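Local coordinates for precorrin-6A reductase (Rhodobacter capsulatus, PDB 4X7G), which catalyses the NADPH-dependent reduction of precorrin-6A, a step in cobalamin biosynthesis, and is seen here with NADP and a precorrin ligand bound, at residues Leu4-Leu7 with Glu12-Arg15; Ala54-Tyr59 with Val84-Gln89; Ala117-Ala122 with Pro216-Asp221. One frame throughout, in Å; residues are numbered along the deposited sequence. Where two conformers were deposited one is given.

Contact 1. Residues Leu4-Leu7 with Glu12-Arg15. With 3Y8 (3-[(1R,2S,3S,7S,11S,16S,17R,18R,19R)-2,7,12,18-tetrakis(2-hydroxy-2-oxoethyl)-3,13-bis(3-hydroxy-3-oxopropyl)-1,2,5,7,11,17-hexamethyl-17-(3-oxidanyl-3-oxidanylidene-prop-1-enyl)-3,6,8,10,15,16,18,19,21,24-decahydrocorrin-8-yl]propanoic acid), chain C.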
loop_
_atom_site.group_PDB
_atom_site.type_symbol
_atom_site.label_atom_id
_atom_site.label_comp_id
_atom_site.label_asym_id
_atom_site.label_seq_id
_atom_site.Cartn_x
_atom_site.Cartn_y
_atom_site.Cartn_z
ATOM N N LEU A 4 6.787 -19.183 6.780
ATOM C CA LEU A 4 6.483 -18.114 5.858
ATOM C C LEU A 4 6.823 -16.800 6.407
ATOM O O LEU A 4 6.661 -16.547 7.626
ATOM C CB LEU A 4 5.014 -18.199 5.555
ATOM C CG LEU A 4 4.410 -19.557 5.113
ATOM C CD1 LEU A 4 2.916 -19.441 4.854
ATOM C CD2 LEU A 4 5.166 -20.125 3.944
ATOM N N LEU A 5 7.210 -15.875 5.526
ATOM C CA LEU A 5 7.354 -14.439 5.880
ATOM C C LEU A 5 6.372 -13.678 5.014
ATOM O O LEU A 5 6.442 -13.757 3.797
ATOM C CB LEU A 5 8.792 -13.949 5.626
ATOM C CG LEU A 5 9.027 -12.461 5.865
ATOM C CD1 LEU A 5 8.861 -12.099 7.298
ATOM C CD2 LEU A 5 10.408 -12.116 5.375
ATOM N N VAL A 6 5.504 -12.922 5.656
ATOM C CA VAL A 6 4.575 -12.028 4.947
ATOM C C VAL A 6 5.040 -10.617 5.158
ATOM O O VAL A 6 5.038 -10.123 6.274
ATOM C CB VAL A 6 3.148 -12.202 5.450
ATOM C CG1 VAL A 6 2.234 -11.200 4.750
ATOM C CG2 VAL A 6 2.658 -13.644 5.316
ATOM N N LEU A 7 5.475 -9.990 4.067
ATOM C CA LEU A 7 5.784 -8.580 4.109
ATOM C C LEU A 7 4.465 -7.846 3.973
ATOM O O LEU A 7 3.768 -8.034 2.959
ATOM C CB LEU A 7 6.790 -8.190 3.011
ATOM C CG LEU A 7 8.097 -9.010 3.015
ATOM C CD1 LEU A 7 8.915 -8.608 1.760
ATOM C CD2 LEU A 7 8.857 -8.802 4.280
ATOM N N GLU A 12 -4.615 -6.540 1.641
ATOM C CA GLU A 12 -4.293 -7.879 1.141
ATOM C C GLU A 12 -3.455 -8.623 2.182
ATOM O O GLU A 12 -3.676 -9.834 2.417
ATOM C CB GLU A 12 -3.608 -7.762 -0.237
ATOM C CG GLU A 12 -4.589 -7.365 -1.354
ATOM C CD GLU A 12 -5.269 -5.971 -1.196
ATOM O OE1 GLU A 12 -4.589 -5.023 -0.813
ATOM O OE2 GLU A 12 -6.493 -5.859 -1.431
ATOM N N ALA A 13 -2.398 -7.991 2.675
ATOM C CA ALA A 13 -1.561 -8.642 3.675
ATOM C C ALA A 13 -2.375 -9.058 4.902
ATOM O O ALA A 13 -2.149 -10.127 5.483
ATOM C CB ALA A 13 -0.435 -7.755 4.102
ATOM N N SER A 14 -3.257 -8.193 5.379
ATOM C CA SER A 14 -4.087 -8.557 6.548
ATOM C C SER A 14 -4.988 -9.681 6.278
ATOM O O SER A 14 -5.122 -10.598 7.148
ATOM C CB SER A 14 -4.886 -7.299 6.970
ATOM O OG SER A 14 -4.019 -6.288 7.412
ATOM N N ARG A 15 -5.593 -9.770 5.132
ATOM C CA ARG A 15 -6.457 -10.871 4.789
ATOM C C ARG A 15 -5.636 -12.134 4.686
ATOM O O ARG A 15 -6.111 -13.228 5.134
ATOM C CB ARG A 15 -7.154 -10.582 3.503
ATOM C CG ARG A 15 -8.189 -9.462 3.636
ATOM C CD ARG A 15 -8.955 -9.304 2.307
ATOM N NE ARG A 15 -9.976 -8.246 2.435
ATOM C CZ ARG A 15 -10.679 -7.674 1.425
ATOM N NH1 ARG A 15 -10.499 -8.005 0.132
ATOM N NH2 ARG A 15 -11.580 -6.749 1.765
HETATM C C48 3Y8 C . 2.287 0.973 8.425
HETATM C C47 3Y8 C . -0.532 -0.208 9.381
HETATM C C43 3Y8 C . -5.407 -3.272 7.112
HETATM C C42 3Y8 C . -5.114 -1.744 6.799
HETATM C C41 3Y8 C . -4.201 -1.802 5.589
HETATM C C38 3Y8 C . -3.608 -0.668 1.887
HETATM C C37 3Y8 C . -4.848 -0.413 2.651
HETATM C C36 3Y8 C . -6.099 0.625 4.560
HETATM C C35 3Y8 C . -5.240 2.592 2.279
HETATM C C32 3Y8 C . -6.336 7.191 1.199
HETATM C C31 3Y8 C . -5.010 6.402 0.826
HETATM C C2 3Y8 C . -1.830 5.237 1.561
HETATM C C1 3Y8 C . -1.249 4.829 2.961
HETATM C C4 3Y8 C . -3.179 3.598 2.668
HETATM C C5 3Y8 C . -4.056 2.618 2.946
HETATM C C7 3Y8 C . -4.658 0.358 4.021
HETATM C C8 3Y8 C . -3.900 -0.406 5.054
HETATM C C6 3Y8 C . -3.878 1.536 3.882
HETATM C C3 3Y8 C . -3.286 4.747 1.667
HETATM C C11 3Y8 C . -1.345 1.228 7.350
HETATM C C12 3Y8 C . -0.287 0.775 8.225
HETATM C C13 3Y8 C . 0.887 1.293 7.893
HETATM C C14 3Y8 C . 0.661 2.204 6.785
HETATM C C15 3Y8 C . 1.650 2.946 6.175
HETATM C C16 3Y8 C . 1.311 3.819 5.047
HETATM C C17 3Y8 C . 2.211 4.897 4.508
HETATM C C18 3Y8 C . 1.313 5.515 3.388
HETATM C C19 3Y8 C . 0.222 4.409 3.047
HETATM C C20 3Y8 C . -1.593 5.874 4.028
HETATM C C21 3Y8 C . -1.017 0.548 10.692
HETATM C C24 3Y8 C . -2.513 1.870 8.107
HETATM C C25 3Y8 C . -1.761 6.749 1.283
HETATM C C26 3Y8 C . -1.173 4.413 0.445
HETATM O O59 3Y8 C . 0.245 8.416 7.519
HETATM C C57 3Y8 C . 1.179 7.513 7.396
HETATM O O58 3Y8 C . 2.208 7.378 8.110
HETATM C C56 3Y8 C . 1.062 6.663 6.160
HETATM C C55 3Y8 C . 2.385 6.009 5.648
HETATM C C54 3Y8 C . 3.529 4.361 4.000
HETATM C C60 3Y8 C . 1.995 5.928 2.086
HETATM C C61 3Y8 C . 2.887 7.081 2.138
HETATM O O62 3Y8 C . 3.653 7.230 1.112
HETATM O O63 3Y8 C . 2.872 7.894 3.102
HETATM N N24 3Y8 C . 0.308 3.508 4.208
HETATM N N23 3Y8 C . -0.669 2.166 6.495
HETATM C C49 3Y8 C . 2.957 -0.064 7.514
HETATM C C50 3Y8 C . 4.303 -0.555 7.933
HETATM O O51 3Y8 C . 4.878 -0.065 8.932
HETATM O O52 3Y8 C . 4.725 -1.562 7.253
HETATM O O23 3Y8 C . -1.993 0.030 11.270
HETATM O O22 3Y8 C . -0.422 1.548 11.016
HETATM C C10 3Y8 C . -1.805 0.023 6.468
HETATM C C9 3Y8 C . -2.881 0.353 5.492
HETATM N N22 3Y8 C . -2.893 1.574 4.804
HETATM O O44 3Y8 C . -6.308 -3.778 6.429
HETATM O O45 3Y8 C . -4.896 -3.705 8.060
HETATM O O39 3Y8 C . -3.618 -1.756 1.228
HETATM O O40 3Y8 C . -2.747 0.205 1.807
HETATM N N21 3Y8 C . -2.075 3.685 3.327
HETATM C C27 3Y8 C . -1.821 4.641 -0.951
HETATM O O28 3Y8 C . -1.379 5.595 -1.604
HETATM O O29 3Y8 C . -2.718 3.900 -1.343
HETATM C C30 3Y8 C . -4.471 5.697 2.033
HETATM O O34 3Y8 C . -6.152 8.129 2.060
HETATM O O33 3Y8 C . -7.245 6.833 0.450
#
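Val-6 and Ala-13 carry the apolar part of this contact, with their alpha carbons 7.1 Å apart and their side chains directed at each other. Val-6 has CG1 anti to its backbone nitrogen (chi1 177°), and this branch comes to 4.4 Å from Ala-13 CB. Ala-13 CB also lies 4.4 Å from Leu-7 O, a loose approach to a carbonyl rather than a bond. The two segments bury just 70 Å² between them; Phe-29 of strand 27-31 touches both Val-6 and Ala-13 and adds to the packing. Leu-7 turns its side chain to the other face of the sheet, where it meets Met-79 and Ala-83 and comes within about 4 Å of the NADP.

The polar interactions are made by the helix alone, Ser-14 pointing away from the strand. Ser-14 OG donates a hydrogen bond of 2.8 Å to the carboxylate oxygen O45 of the precorrin ligand 3Y8. With chi1 at -65° the hydroxyl stands beside the backbone nitrogen, opposite its own carbonyl carbon. Gln-41 NE2 also bonds to OG, so a second-shell amide helps fix the hydroxyl that holds the ligand. Glu-12 belongs to the same pocket, although its OE1 comes no nearer than 4.0 Å to ligand O39; its other oxygen, OE2, is held by the backbone amide of Ala-201.

Strand 4-7 and helix 11-22 open the beta-alpha-beta unit completed by strand 27-31, the first of a Rossmann-type sheet: Leu-7, at the strand's C-terminal end, approaches the NADP, and the following helix binds the precorrin through Ser-14.

Contact 2. Residues Ala54-Tyr59 with Val84-Gln89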
loop_
_atom_site.group_PDB
_atom_site.type_symbol
_atom_site.label_atom_id
_atom_site.label_comp_id
_atom_site.label_asym_id
_atom_site.label_seq_id
_atom_site.Cartn_x
_atom_site.Cartn_y
_atom_site.Cartn_z
ATOM N N ALA A 54 21.212 -7.102 2.065
ATOM C CA ALA A 54 21.998 -7.925 2.896
ATOM C C ALA A 54 21.376 -8.291 4.202
ATOM O O ALA A 54 21.456 -9.435 4.651
ATOM C CB ALA A 54 23.410 -7.279 3.088
ATOM N N GLY A 55 20.728 -7.347 4.812
ATOM C CA GLY A 55 20.005 -7.561 6.035
ATOM C C GLY A 55 18.831 -8.544 5.924
ATOM O O GLY A 55 18.640 -9.376 6.797
ATOM N N LEU A 56 18.130 -8.459 4.776
ATOM C CA LEU A 56 16.997 -9.355 4.574
ATOM C C LEU A 56 17.547 -10.767 4.279
ATOM O O LEU A 56 17.031 -11.772 4.724
ATOM C CB LEU A 56 16.156 -8.859 3.413
ATOM C CG LEU A 56 14.962 -9.802 3.047
ATOM C CD1 LEU A 56 14.091 -10.086 4.254
ATOM C CD2 LEU A 56 14.145 -9.122 1.931
ATOM N N VAL A 57 18.623 -10.850 3.495
ATOM C CA VAL A 57 19.306 -12.152 3.313
ATOM C C VAL A 57 19.640 -12.820 4.659
ATOM O O VAL A 57 19.331 -13.995 4.920
ATOM C CB VAL A 57 20.582 -11.948 2.458
ATOM C CG1 VAL A 57 21.510 -13.171 2.575
ATOM C CG2 VAL A 57 20.215 -11.713 1.036
ATOM N N ASP A 58 20.223 -12.033 5.529
ATOM C CA ASP A 58 20.616 -12.502 6.815
ATOM C C ASP A 58 19.399 -12.991 7.605
ATOM O O ASP A 58 19.391 -14.007 8.298
ATOM C CB ASP A 58 21.394 -11.469 7.678
ATOM C CG ASP A 58 21.838 -12.026 9.042
ATOM O OD1 ASP A 58 22.653 -13.004 9.029
ATOM O OD2 ASP A 58 21.363 -11.510 10.137
ATOM N N TYR A 59 18.333 -12.202 7.603
ATOM C CA TYR A 59 17.090 -12.578 8.308
ATOM C C TYR A 59 16.511 -13.883 7.761
ATOM O O TYR A 59 16.132 -14.779 8.538
ATOM C CB TYR A 59 16.067 -11.435 8.148
ATOM C CG TYR A 59 14.774 -11.794 8.749
ATOM C CD1 TYR A 59 14.561 -11.611 10.067
ATOM C CD2 TYR A 59 13.778 -12.359 7.954
ATOM C CE1 TYR A 59 13.296 -11.932 10.649
ATOM C CE2 TYR A 59 12.576 -12.746 8.511
ATOM C CZ TYR A 59 12.342 -12.520 9.752
ATOM O OH TYR A 59 11.142 -12.906 10.252
ATOM N N VAL A 84 12.991 -9.295 -4.049
ATOM C CA VAL A 84 13.407 -10.069 -5.214
ATOM C C VAL A 84 14.887 -10.401 -5.087
ATOM O O VAL A 84 15.223 -11.595 -5.294
ATOM C CB VAL A 84 13.145 -9.300 -6.508
ATOM C CG1 VAL A 84 13.640 -10.159 -7.681
ATOM C CG2 VAL A 84 11.680 -9.001 -6.650
ATOM N N ALA A 85 15.728 -9.459 -4.737
ATOM C CA ALA A 85 17.180 -9.699 -4.695
ATOM C C ALA A 85 17.529 -10.627 -3.593
ATOM O O ALA A 85 18.328 -11.611 -3.824
ATOM C CB ALA A 85 17.919 -8.406 -4.600
ATOM N N ALA A 86 16.967 -10.442 -2.394
ATOM C CA ALA A 86 17.334 -11.280 -1.259
ATOM C C ALA A 86 16.848 -12.729 -1.485
ATOM O O ALA A 86 17.533 -13.720 -1.127
ATOM C CB ALA A 86 16.777 -10.754 0.024
ATOM N N CYS A 87 15.644 -12.927 -2.008
ATOM C CA CYS A 87 15.127 -14.266 -2.274
ATOM C C CYS A 87 15.919 -14.949 -3.375
ATOM O O CYS A 87 16.155 -16.182 -3.290
ATOM C CB CYS A 87 13.615 -14.190 -2.637
ATOM S SG CYS A 87 12.607 -13.797 -1.164
ATOM N N ALA A 88 16.327 -14.194 -4.373
ATOM C CA ALA A 88 17.168 -14.832 -5.426
ATOM C C ALA A 88 18.492 -15.286 -4.844
ATOM O O ALA A 88 18.923 -16.458 -5.193
ATOM C CB ALA A 88 17.414 -13.882 -6.555
ATOM N N GLN A 89 19.102 -14.468 -4.002
ATOM C CA GLN A 89 20.411 -14.801 -3.358
ATOM C C GLN A 89 20.331 -16.012 -2.446
ATOM O O GLN A 89 21.282 -16.828 -2.348
ATOM C CB GLN A 89 20.984 -13.633 -2.538
ATOM C CG GLN A 89 22.475 -13.776 -2.277
ATOM C CD GLN A 89 23.045 -12.696 -1.399
ATOM O OE1 GLN A 89 22.723 -11.529 -1.530
ATOM N NE2 GLN A 89 23.905 -13.091 -0.485
#
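Within 54-59, Leu-56 is the first residue to touch 84-89, and it does so through its side-chain end on Ala-86. Its CG is anti to the backbone nitrogen (chi1 176°), which lays the branch point alongside the Ala-86 methyl: CD2 approaches Ala-86 CB to 3.6 Å and CG follows at 3.7 Å. Phe-50 touches the same leucine from outside the pair.

Val-57 comes next and loses the largest area to the partner helix. Its CG2 rests on the backbone of the opposing helix, 3.7 Å from Ala-86 CA, so the small alanine lets the two chains come close, with the alpha carbons of Val-57 and Ala-86 5.1 Å apart. The helix axes pass at 8.7 Å and cross at -46°. Beyond Ala-86, the extended chain of Gln-89 crosses the valine at about a right angle, its OE1 3.6 Å from Val-57 CG2; two conformers of this glutamine were deposited, so that approach is conditional.

Tyr-59 closes the segment on a different side of its helix, forming a cation-pi interaction with Arg-46 and an edge-to-face pair with the Phe-50 ring.

Across the interface the chemistry is that of van der Waals packing between aliphatic groups; the Gln-89 amide, in the conformer given, lies beside Val-57 at the exposed rim, a doubtful addition. Cohesion between the two segments therefore depends on shape: two branched side chains closing over one alanine, without a hydrogen bond from one segment to the other.

Contact 3. Residues Ala117-Ala122 with Pro216-Asp221; sequences AAAVAA and PVILID
The second parallel sheet of this two-domain protein is covered here by the helix of a beta-alpha-beta crossover. Helix 116-122 leaves strand 109-113 at the sheet's edge and leads to strand 129-132, and because strands 216-220 and 192-196 lie between those two, the helix must pass over them. The edge place of strand 109-113 in this sheet, matched by that of strand 229-231 in the other, is consistent with the strand-swapping between Rossmann-fold domains known for this enzyme.

The geometry bears out such a layer. The short helix and strand axes approach to 8.8 Å and run at 160°, nearly antiparallel, with Ala-119 and Ile-218 as the nearest pair of alpha carbons. Alternate strand residues face opposite layers: Ile-218 points at helix 116-122, whereas Val-217 packs on Leu-207 and Ala-210 of helix 205-213.

Ala-119 sits between two isoleucines. In Ile-218 a chi1 of -65° sets CG1 beside the backbone nitrogen and leaves CG2 anti to it, and this CG2 methyl comes to 3.9 Å from Ala-119 CB. Ile-220 leaves the strand at a slant to the helix instead of straight at it, yet its longer branch swings nearer, placing both CG1 and CD1 at 4.0 Å from Ala-119 CB. Val-194 of the neighbouring strand touches both Ala-119 and Ile-220, so the alanine methyl is touched by aliphatic groups from two strands.

One turn further along, at the exposed margin of the interface, Ala-122 meets the CD1 tip of Ile-218 and, slightly farther off, the CG2 methyl that it shares with Ala-119: Ala-122 CB lies 4.0 Å from Ile-218 CD1 and 4.1 Å from Ile-218 CG2.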
loop_
_atom_site.group_PDB
_atom_site.type_symbol
_atom_site.label_atom_id
_atom_site.label_comp_id
_atom_site.label_asym_id
_atom_site.label_seq_id
_atom_site.Cartn_x
_atom_site.Cartn_y
_atom_site.Cartn_z
ATOM N N ALA A 117 5.549 13.704 -8.908
ATOM C CA ALA A 117 5.857 15.059 -9.428
ATOM C C ALA A 117 4.954 15.460 -10.621
ATOM O O ALA A 117 4.534 16.562 -10.770
ATOM C CB ALA A 117 7.348 15.210 -9.842
ATOM N N ALA A 118 4.620 14.490 -11.431
ATOM C CA ALA A 118 3.709 14.752 -12.543
ATOM C C ALA A 118 2.282 15.004 -12.071
ATOM O O ALA A 118 1.522 15.767 -12.655
ATOM C CB ALA A 118 3.721 13.629 -13.540
ATOM N N ALA A 119 1.872 14.411 -10.911
ATOM C CA ALA A 119 0.601 14.724 -10.371
ATOM C C ALA A 119 0.529 16.164 -9.883
ATOM O O ALA A 119 -0.445 16.856 -10.037
ATOM C CB ALA A 119 0.268 13.761 -9.184
ATOM N N VAL A 120 1.678 16.632 -9.268
ATOM C CA VAL A 120 1.721 18.010 -8.877
ATOM C C VAL A 120 1.547 18.929 -10.110
ATOM O O VAL A 120 0.752 19.861 -10.095
ATOM C CB VAL A 120 3.095 18.368 -8.239
ATOM C CG1 VAL A 120 3.048 19.823 -7.803
ATOM C CG2 VAL A 120 3.418 17.498 -7.026
ATOM N N ALA A 121 2.285 18.614 -11.193
ATOM C CA ALA A 121 2.179 19.396 -12.457
ATOM C C ALA A 121 0.844 19.327 -13.065
ATOM O O ALA A 121 0.500 20.200 -13.876
ATOM C CB ALA A 121 3.258 18.945 -13.392
ATOM N N ALA A 122 0.018 18.305 -12.790
ATOM C CA ALA A 122 -1.312 18.147 -13.342
ATOM C C ALA A 122 -2.331 19.022 -12.761
ATOM O O ALA A 122 -3.413 19.219 -13.328
ATOM C CB ALA A 122 -1.741 16.665 -13.256
ATOM N N PRO A 216 -12.993 14.604 -10.620
ATOM C CA PRO A 216 -11.837 14.031 -11.325
ATOM C C PRO A 216 -10.823 13.449 -10.352
ATOM O O PRO A 216 -10.660 13.988 -9.236
ATOM C CB PRO A 216 -11.309 15.235 -12.064
ATOM C CG PRO A 216 -11.528 16.385 -11.100
ATOM C CD PRO A 216 -12.892 16.082 -10.524
ATOM N N VAL A 217 -10.148 12.444 -10.829
ATOM C CA VAL A 217 -9.055 11.802 -10.111
ATOM C C VAL A 217 -7.806 11.926 -10.946
ATOM O O VAL A 217 -7.861 11.608 -12.177
ATOM C CB VAL A 217 -9.321 10.343 -9.787
ATOM C CG1 VAL A 217 -8.181 9.713 -9.038
ATOM C CG2 VAL A 217 -10.628 10.193 -9.031
ATOM N N ILE A 218 -6.695 12.363 -10.379
ATOM C CA ILE A 218 -5.354 12.307 -10.994
ATOM C C ILE A 218 -4.705 11.091 -10.408
ATOM O O ILE A 218 -4.475 11.044 -9.193
ATOM C CB ILE A 218 -4.585 13.551 -10.668
ATOM C CG1 ILE A 218 -5.246 14.768 -11.304
ATOM C CG2 ILE A 218 -3.121 13.466 -11.108
ATOM C CD1 ILE A 218 -4.850 16.108 -10.723
ATOM N N LEU A 219 -4.520 10.061 -11.202
ATOM C CA LEU A 219 -4.130 8.714 -10.774
ATOM C C LEU A 219 -2.706 8.442 -11.169
ATOM O O LEU A 219 -2.353 8.521 -12.371
ATOM C CB LEU A 219 -5.119 7.681 -11.411
ATOM C CG LEU A 219 -4.984 6.290 -10.927
ATOM C CD1 LEU A 219 -5.309 6.152 -9.474
ATOM C CD2 LEU A 219 -5.866 5.387 -11.770
ATOM N N ILE A 220 -1.875 8.116 -10.202
ATOM C CA ILE A 220 -0.458 7.942 -10.444
ATOM C C ILE A 220 -0.219 6.437 -10.767
ATOM O O ILE A 220 -0.607 5.514 -10.036
ATOM C CB ILE A 220 0.345 8.320 -9.215
ATOM C CG1 ILE A 220 0.074 9.804 -8.846
ATOM C CG2 ILE A 220 1.826 8.109 -9.440
ATOM C CD1 ILE A 220 0.294 10.151 -7.422
ATOM N N ASP A 221 0.441 6.209 -11.910
ATOM C CA ASP A 221 0.789 4.856 -12.302
ATOM C C ASP A 221 1.830 4.273 -11.363
ATOM O O ASP A 221 2.659 4.913 -10.771
ATOM C CB ASP A 221 1.310 4.952 -13.762
ATOM C CG ASP A 221 0.209 5.383 -14.761
ATOM O OD1 ASP A 221 -0.996 5.181 -14.541
ATOM O OD2 ASP A 221 0.674 5.809 -15.797
#

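Overall arrangement
From the N terminus, contact 1 closes the short turn between strand 4-7 and helix 11-22. Contact 2 closes a longer excursion, from helix 52-63 through strand 67-70 to helix 77-90, and contact 3 closes the longest, returning at strand 216-220 after most of the second sheet has been built. The three follow in series, none enclosing or crossing another. Contacts 1 and 2 serve opposite faces of the first sheet and touch through Leu-5 CD1 and Tyr-59 OH, 3.8 Å apart. Contact 3 belongs to the second sheet, its centre about 29 Å from that of contact 1, across the chain's centre.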